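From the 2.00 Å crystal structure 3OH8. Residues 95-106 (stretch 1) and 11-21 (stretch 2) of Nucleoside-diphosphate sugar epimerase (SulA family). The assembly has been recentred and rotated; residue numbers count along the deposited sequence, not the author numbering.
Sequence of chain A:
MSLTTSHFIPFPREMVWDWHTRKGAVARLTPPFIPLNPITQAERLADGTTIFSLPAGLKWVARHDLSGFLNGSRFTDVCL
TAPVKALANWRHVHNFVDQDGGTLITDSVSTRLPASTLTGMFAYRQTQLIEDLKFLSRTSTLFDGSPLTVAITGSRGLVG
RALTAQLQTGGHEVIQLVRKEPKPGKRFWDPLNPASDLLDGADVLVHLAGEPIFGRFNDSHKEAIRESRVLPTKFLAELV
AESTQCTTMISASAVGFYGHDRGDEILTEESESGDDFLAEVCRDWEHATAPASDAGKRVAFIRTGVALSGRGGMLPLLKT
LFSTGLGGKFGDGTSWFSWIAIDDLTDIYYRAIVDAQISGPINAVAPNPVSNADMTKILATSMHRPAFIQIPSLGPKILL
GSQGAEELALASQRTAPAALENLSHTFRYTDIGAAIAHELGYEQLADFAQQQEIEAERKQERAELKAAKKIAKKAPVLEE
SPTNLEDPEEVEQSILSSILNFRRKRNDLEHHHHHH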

ATOM      1  N   ASN A  95      12.762  11.689  15.691  1.00 16.01           N
ATOM      2  CA  ASN A  95      13.419  13.000  15.647  1.00 17.49           C
ATOM      3  C   ASN A  95      13.648  13.462  14.209  1.00 19.68           C
ATOM      4  O   ASN A  95      14.097  12.684  13.364  1.00 18.89           O
ATOM      5  CB  ASN A  95      14.754  12.933  16.380  1.00 15.01           C
ATOM      6  CG  ASN A  95      15.297  14.304  16.741  1.00 22.46           C
ATOM      7  OD1 ASN A  95      16.213  14.821  16.091  1.00 24.86           O
ATOM      8  ND2 ASN A  95      14.742  14.895  17.785  1.00 15.32           N
ATOM      9  N   PHE A  96      13.352  14.732  13.939  1.00 18.67           N
ATOM     10  CA  PHE A  96      13.454  15.288  12.592  1.00 15.70           C
ATOM     11  C   PHE A  96      14.359  16.519  12.595  1.00 18.25           C
ATOM     12  O   PHE A  96      14.035  17.512  13.243  1.00 16.81           O
ATOM     13  CB  PHE A  96      12.075  15.744  12.118  1.00 17.46           C
ATOM     14  CG  PHE A  96      11.036  14.650  12.077  1.00 19.90           C
ATOM     15  CD1 PHE A  96      10.423  14.210  13.243  1.00 14.62           C
ATOM     16  CD2 PHE A  96      10.651  14.093  10.867  1.00 20.99           C
ATOM     17  CE1 PHE A  96       9.442  13.222  13.203  1.00 14.78           C
ATOM     18  CE2 PHE A  96       9.683  13.103  10.817  1.00 19.76           C
ATOM     19  CZ  PHE A  96       9.080  12.662  11.987  1.00 19.34           C
ATOM     20  N   VAL A  97      15.473  16.482  11.874  1.00 18.38           N
ATOM     21  CA  VAL A  97      16.267  17.707  11.720  1.00 23.83           C
ATOM     22  C   VAL A  97      16.438  18.112  10.265  1.00 21.96           C
ATOM     23  O   VAL A  97      16.264  17.297   9.365  1.00 17.75           O
ATOM     24  CB  VAL A  97      17.654  17.625  12.401  1.00 21.55           C
ATOM     25  CG1 VAL A  97      17.490  17.525  13.918  1.00 20.68           C
ATOM     26  CG2 VAL A  97      18.465  16.469  11.855  1.00 23.71           C
ATOM     27  N   ASP A  98      16.761  19.386  10.037  1.00 15.74           N
ATOM     28  CA  ASP A  98      17.091  19.855   8.698  1.00 16.09           C
ATOM     29  C   ASP A  98      18.430  19.282   8.292  1.00 17.12           C
ATOM     30  O   ASP A  98      19.345  19.162   9.112  1.00 16.43           O
ATOM     31  CB  ASP A  98      17.124  21.379   8.645  1.00 22.74           C
ATOM     32  CG  ASP A  98      15.771  21.988   8.893  1.00 24.53           C
ATOM     33  OD1 ASP A  98      14.768  21.453   8.355  1.00 21.08           O
ATOM     34  OD2 ASP A  98      15.700  22.988   9.640  1.00 25.55           O
ATOM     35  N   GLN A  99      18.525  18.888   7.027  1.00 16.30           N
ATOM     36  CA  GLN A  99      19.736  18.298   6.502  1.00 19.82           C
ATOM     37  C   GLN A  99      19.859  18.639   5.027  1.00 20.42           C
ATOM     38  O   GLN A  99      19.199  18.024   4.183  1.00 18.57           O
ATOM     39  CB  GLN A  99      19.717  16.782   6.682  1.00 18.18           C
ATOM     40  CG  GLN A  99      21.013  16.128   6.261  1.00 20.55           C
ATOM     41  CD  GLN A  99      22.191  16.594   7.120  1.00 24.30           C
ATOM     42  OE1 GLN A  99      22.103  16.606   8.340  1.00 22.37           O
ATOM     43  NE2 GLN A  99      23.290  16.973   6.479  1.00 20.78           N
ATOM     44  N   ASP A 100      20.687  19.639   4.723  1.00 23.00           N
ATOM     45  CA  ASP A 100      20.931  20.040   3.338  1.00 22.59           C
ATOM     46  C   ASP A 100      19.647  20.281   2.531  1.00 20.34           C
ATOM     47  O   ASP A 100      19.545  19.867   1.384  1.00 18.09           O
ATOM     48  CB  ASP A 100      21.816  18.996   2.651  1.00 23.82           C
ATOM     49  CG  ASP A 100      23.172  18.843   3.346  1.00 35.43           C
ATOM     50  OD1 ASP A 100      23.727  19.874   3.787  1.00 34.43           O
ATOM     51  OD2 ASP A 100      23.673  17.704   3.468  1.00 38.80           O
ATOM     52  N   GLY A 101      18.672  20.954   3.137  1.00 18.94           N
ATOM     53  CA  GLY A 101      17.417  21.239   2.462  1.00 21.32           C
ATOM     54  C   GLY A 101      16.413  20.096   2.532  1.00 21.09           C
ATOM     55  O   GLY A 101      15.231  20.284   2.239  1.00 18.26           O
ATOM     56  N   GLY A 102      16.893  18.914   2.921  1.00 17.16           N
ATOM     57  CA  GLY A 102      16.047  17.736   3.131  1.00 15.33           C
ATOM     58  C   GLY A 102      15.867  17.470   4.617  1.00 16.88           C
ATOM     59  O   GLY A 102      16.009  18.380   5.440  1.00 21.87           O
ATOM     60  N   THR A 103      15.570  16.226   4.976  1.00 14.23           N
ATOM     61  CA  THR A 103      15.247  15.887   6.355  1.00 15.25           C
ATOM     62  C   THR A 103      16.069  14.687   6.808  1.00 18.97           C
ATOM     63  O   THR A 103      16.243  13.732   6.059  1.00 15.00           O
ATOM     64  CB  THR A 103      13.732  15.586   6.531  1.00 15.67           C
ATOM     65  OG1 THR A 103      12.971  16.708   6.074  1.00 15.60           O
ATOM     66  CG2 THR A 103      13.384  15.314   8.018  1.00 16.03           C
ATOM     67  N   LEU A 104      16.625  14.766   8.009  1.00 17.92           N
ATOM     68  CA  LEU A 104      17.320  13.629   8.592  1.00 17.06           C
ATOM     69  C   LEU A 104      16.464  13.152   9.744  1.00 21.73           C
ATOM     70  O   LEU A 104      16.248  13.895  10.709  1.00 19.91           O
ATOM     71  CB  LEU A 104      18.709  14.019   9.114  1.00 21.15           C
ATOM     72  CG  LEU A 104      19.437  12.866   9.830  1.00 22.29           C
ATOM     73  CD1 LEU A 104      19.721  11.717   8.869  1.00 16.28           C
ATOM     74  CD2 LEU A 104      20.717  13.355  10.485  1.00 25.66           C
ATOM     75  N   ILE A 105      15.948  11.932   9.632  1.00 17.67           N
ATOM     76  CA  ILE A 105      15.119  11.362  10.683  1.00 12.90           C
ATOM     77  C   ILE A 105      15.956  10.429  11.529  1.00 14.47           C
ATOM     78  O   ILE A 105      16.660   9.555  11.010  1.00 15.29           O
ATOM     79  CB  ILE A 105      13.909  10.579  10.090  1.00 17.49           C
ATOM     80  CG1 ILE A 105      12.993  11.543   9.334  1.00 21.81           C
ATOM     81  CG2 ILE A 105      13.127   9.900  11.198  1.00 14.60           C
ATOM     82  CD1 ILE A 105      11.849  10.873   8.567  1.00 22.14           C
ATOM     83  N   THR A 106      15.895  10.619  12.841  1.00 11.44           N
ATOM     84  CA  THR A 106      16.507   9.652  13.731  1.00 15.31           C
ATOM     85  C   THR A 106      15.425   8.967  14.543  1.00 18.90           C
ATOM     86  O   THR A 106      14.613   9.624  15.197  1.00 23.89           O
ATOM     87  CB  THR A 106      17.529  10.299  14.684  1.00 16.25           C
ATOM     88  OG1 THR A 106      18.520  10.994  13.917  1.00 17.17           O
ATOM     89  CG2 THR A 106      18.205   9.212  15.547  1.00 13.34           C
TER
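Stretch 2, residues 11-21: FPREMVWDWHT

Stretch 1 is a β-hairpin: strand 95-99 and strand 102-106 are joined by a type I' turn from Q99 to G102, and their antiparallel pairing is fixed by reciprocal backbone hydrogen bonds such as V97 N to L104 O and L104 N to V97 O, both 2.9 Å. G101, with phi/psi of 84/-14°, adopts a backbone that by itself calls for glycine. Stretch 2 begins extended at F11 and P12 (phi/psi -143/152° and -57/142°), and P12 is the N-cap residue of a helix starting at R13. The helix runs at 159° to strand 95-99, nearly antiparallel, with axes 9.0 Å apart at closest approach; it makes 54° with strand 102-106, at 7.7 Å. The backbones are nearest at the start of stretch 2, where the CA atoms of G102 and F11 lie 4.6 Å apart and those of T103 and R13 5.0 Å.

Here T103 OG1 donates a hydrogen bond to F11 O (2.7 Å), and G102 CA makes a CA-H...O contact with the same oxygen, F11 O, at 3.4 Å. The R13 side chain reaches to D98 past the backbone of strand 95-99, its CD 3.3 Å from F96 O, and ends in a two-pronged salt bridge: R13 NE to D98 OD1 and R13 NH2 to D98 OD2 are both 2.9 Å, with N-H...O angles of 161° and 164°. Water 1 reinforces this corner, accepting from R13 N (3.0 Å) and donating to D98 OD1 (2.6 Å) and G102 O (2.7 Å).

Further along the helix, F96 fits among aromatic neighbours. The edge of W17 approaches its face (planes at 81°, F96 CD1 to W17 CE3 3.8 Å), while its own edge meets the face of H20 (77°, F96 CE2 to H20 CE1 3.6 Å). V16 CG1 packs against F96 CE2 at 3.8 Å and I105 CD1 at 3.9 Å, bringing both strands into contact with one helical residue.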

ATOM      1  N   PHE A  11      13.241  15.560   1.172  1.00 17.70           N
ATOM      2  CA  PHE A  11      12.117  16.490   1.152  1.00 16.66           C
ATOM      3  C   PHE A  11      12.221  17.390   2.387  1.00 14.17           C
ATOM      4  O   PHE A  11      12.779  16.974   3.394  1.00 14.40           O
ATOM      5  CB  PHE A  11      10.787  15.728   1.126  1.00 14.94           C
ATOM      6  CG  PHE A  11      10.553  14.994  -0.163  1.00 17.83           C
ATOM      7  CD1 PHE A  11      10.105  15.673  -1.281  1.00 19.87           C
ATOM      8  CD2 PHE A  11      10.842  13.639  -0.272  1.00 12.71           C
ATOM      9  CE1 PHE A  11       9.925  15.016  -2.474  1.00 22.47           C
ATOM     10  CE2 PHE A  11      10.657  12.968  -1.466  1.00 17.20           C
ATOM     11  CZ  PHE A  11      10.202  13.656  -2.571  1.00 19.42           C
ATOM     12  N   PRO A  12      11.688  18.620   2.301  1.00 16.66           N
ATOM     13  CA  PRO A  12      11.766  19.613   3.385  1.00 21.15           C
ATOM     14  C   PRO A  12      11.171  19.083   4.685  1.00 20.22           C
ATOM     15  O   PRO A  12      10.156  18.389   4.644  1.00 21.60           O
ATOM     16  CB  PRO A  12      10.914  20.772   2.858  1.00 22.37           C
ATOM     17  CG  PRO A  12      10.974  20.629   1.364  1.00 23.29           C
ATOM     18  CD  PRO A  12      10.990  19.143   1.112  1.00 17.62           C
ATOM     19  N   ARG A  13      11.780  19.416   5.819  1.00 15.87           N
ATOM     20  CA  ARG A  13      11.315  18.901   7.106  1.00 17.72           C
ATOM     21  C   ARG A  13       9.861  19.293   7.377  1.00 20.00           C
ATOM     22  O   ARG A  13       9.101  18.547   7.993  1.00 19.39           O
ATOM     23  CB  ARG A  13      12.228  19.379   8.247  1.00 21.62           C
ATOM     24  CG  ARG A  13      11.766  18.925   9.636  1.00 21.48           C
ATOM     25  CD  ARG A  13      12.845  19.164  10.698  1.00 19.05           C
ATOM     26  NE  ARG A  13      13.328  20.548  10.705  1.00 18.91           N
ATOM     27  CZ  ARG A  13      12.935  21.483  11.570  1.00 25.21           C
ATOM     28  NH1 ARG A  13      12.058  21.193  12.521  1.00 25.63           N
ATOM     29  NH2 ARG A  13      13.435  22.714  11.494  1.00 26.43           N
ATOM     30  N   GLU A  14       9.463  20.467   6.923  1.00 17.89           N
ATOM     31  CA  GLU A  14       8.072  20.873   7.098  1.00 23.42           C
ATOM     32  C   GLU A  14       7.105  19.910   6.379  1.00 19.56           C
ATOM     33  O   GLU A  14       6.057  19.549   6.916  1.00 16.35           O
ATOM     34  CB  GLU A  14       7.891  22.307   6.607  1.00 35.66           C
ATOM     35  CG  GLU A  14       6.487  22.851   6.729  1.00 46.36           C
ATOM     36  CD  GLU A  14       6.338  24.197   6.037  1.00 57.38           C
ATOM     37  OE1 GLU A  14       7.343  24.933   5.942  1.00 58.04           O
ATOM     38  OE2 GLU A  14       5.220  24.517   5.581  1.00 62.52           O
HETATM   39  N   MSE A  15       7.452  19.499   5.166  1.00 16.95           N
HETATM   40  CA  MSE A  15       6.629  18.544   4.416  1.00 17.00           C
HETATM   41  C   MSE A  15       6.658  17.169   5.085  1.00 19.49           C
HETATM   42  O   MSE A  15       5.627  16.495   5.217  1.00 20.32           O
HETATM   43  CB  MSE A  15       7.119  18.448   2.957  1.00 17.87           C
HETATM   44  CG  MSE A  15       6.495  17.305   2.096  1.00 38.40           C
HETATM   45 SE   MSE A  15       7.115  17.281   0.375  1.00 51.54          SE
HETATM   46  CE  MSE A  15       6.984  19.024  -0.050  1.00 31.50           C
ATOM     47  N   VAL A  16       7.843  16.734   5.488  1.00 15.41           N
ATOM     48  CA  VAL A  16       7.977  15.411   6.098  1.00 17.03           C
ATOM     49  C   VAL A  16       7.213  15.321   7.415  1.00 19.47           C
ATOM     50  O   VAL A  16       6.467  14.367   7.654  1.00 19.02           O
ATOM     51  CB  VAL A  16       9.455  15.048   6.322  1.00 18.11           C
ATOM     52  CG1 VAL A  16       9.577  13.707   7.027  1.00 17.22           C
ATOM     53  CG2 VAL A  16      10.192  15.024   4.993  1.00 19.15           C
ATOM     54  N   TRP A  17       7.381  16.328   8.262  1.00 17.52           N
ATOM     55  CA  TRP A  17       6.649  16.387   9.522  1.00 14.98           C
ATOM     56  C   TRP A  17       5.153  16.360   9.259  1.00 20.46           C
ATOM     57  O   TRP A  17       4.393  15.576   9.856  1.00 18.36           O
ATOM     58  CB  TRP A  17       7.007  17.672  10.267  1.00 18.32           C
ATOM     59  CG  TRP A  17       6.168  17.870  11.480  1.00 19.01           C
ATOM     60  CD1 TRP A  17       5.020  18.603  11.577  1.00 20.82           C
ATOM     61  CD2 TRP A  17       6.395  17.296  12.770  1.00 20.51           C
ATOM     62  NE1 TRP A  17       4.522  18.530  12.860  1.00 22.49           N
ATOM     63  CE2 TRP A  17       5.350  17.733  13.610  1.00 22.50           C
ATOM     64  CE3 TRP A  17       7.381  16.453  13.296  1.00 20.21           C
ATOM     65  CZ2 TRP A  17       5.265  17.358  14.948  1.00 22.74           C
ATOM     66  CZ3 TRP A  17       7.297  16.083  14.632  1.00 21.21           C
ATOM     67  CH2 TRP A  17       6.248  16.540  15.442  1.00 20.18           C
ATOM     68  N   ASP A  18       4.736  17.235   8.354  1.00 22.11           N
ATOM     69  CA  ASP A  18       3.338  17.369   7.992  1.00 24.63           C
ATOM     70  C   ASP A  18       2.726  16.017   7.639  1.00 22.27           C
ATOM     71  O   ASP A  18       1.614  15.693   8.052  1.00 23.45           O
ATOM     72  CB  ASP A  18       3.241  18.266   6.772  1.00 36.17           C
ATOM     73  CG  ASP A  18       2.126  19.251   6.879  1.00 47.22           C
ATOM     74  OD1 ASP A  18       2.423  20.403   7.268  1.00 45.78           O
ATOM     75  OD2 ASP A  18       0.968  18.869   6.581  1.00 44.50           O
ATOM     76  N   TRP A  19       3.463  15.237   6.860  1.00 17.79           N
ATOM     77  CA  TRP A  19       2.982  13.926   6.399  1.00 17.92           C
ATOM     78  C   TRP A  19       2.638  13.007   7.579  1.00 17.47           C
ATOM     79  O   TRP A  19       1.637  12.267   7.550  1.00 17.07           O
ATOM     80  CB  TRP A  19       4.047  13.304   5.488  1.00 18.07           C
ATOM     81  CG  TRP A  19       3.671  11.983   4.849  1.00 15.75           C
ATOM     82  CD1 TRP A  19       3.176  11.784   3.591  1.00 12.64           C
ATOM     83  CD2 TRP A  19       3.797  10.688   5.445  1.00 16.54           C
ATOM     84  NE1 TRP A  19       2.977  10.434   3.368  1.00 11.49           N
ATOM     85  CE2 TRP A  19       3.350   9.746   4.490  1.00 18.06           C
ATOM     86  CE3 TRP A  19       4.231  10.236   6.698  1.00 16.90           C
ATOM     87  CZ2 TRP A  19       3.338   8.375   4.754  1.00 16.51           C
ATOM     88  CZ3 TRP A  19       4.217   8.880   6.957  1.00 17.32           C
ATOM     89  CH2 TRP A  19       3.772   7.961   5.989  1.00 15.87           C
ATOM     90  N   HIS A  20       3.468  13.057   8.620  1.00 15.31           N
ATOM     91  CA  HIS A  20       3.269  12.233   9.818  1.00 17.57           C
ATOM     92  C   HIS A  20       2.058  12.659  10.655  1.00 18.10           C
ATOM     93  O   HIS A  20       1.513  11.854  11.417  1.00 18.12           O
ATOM     94  CB  HIS A  20       4.525  12.245  10.707  1.00 18.92           C
ATOM     95  CG  HIS A  20       5.672  11.470  10.147  1.00 15.52           C
ATOM     96  ND1 HIS A  20       6.498  11.967   9.157  1.00 15.41           N
ATOM     97  CD2 HIS A  20       6.152  10.236  10.448  1.00 13.29           C
ATOM     98  CE1 HIS A  20       7.422  11.071   8.867  1.00 14.89           C
ATOM     99  NE2 HIS A  20       7.223  10.003   9.628  1.00 16.47           N
ATOM    100  N   THR A  21       1.623  13.908  10.507  1.00 17.93           N
ATOM    101  CA  THR A  21       0.456  14.393  11.243  1.00 16.88           C
ATOM    102  C   THR A  21      -0.880  13.966  10.628  1.00 21.20           C
ATOM    103  O   THR A  21      -1.915  14.084  11.272  1.00 20.25           O
ATOM    104  CB  THR A  21       0.439  15.932  11.334  1.00 18.24           C
ATOM    105  OG1 THR A  21       0.095  16.478  10.053  1.00 20.75           O
ATOM    106  CG2 THR A  21       1.810  16.468  11.772  1.00 13.30           C
TER
HETATM  107  O   HOH W   1      14.493  20.626   5.854  1.00 18.21           O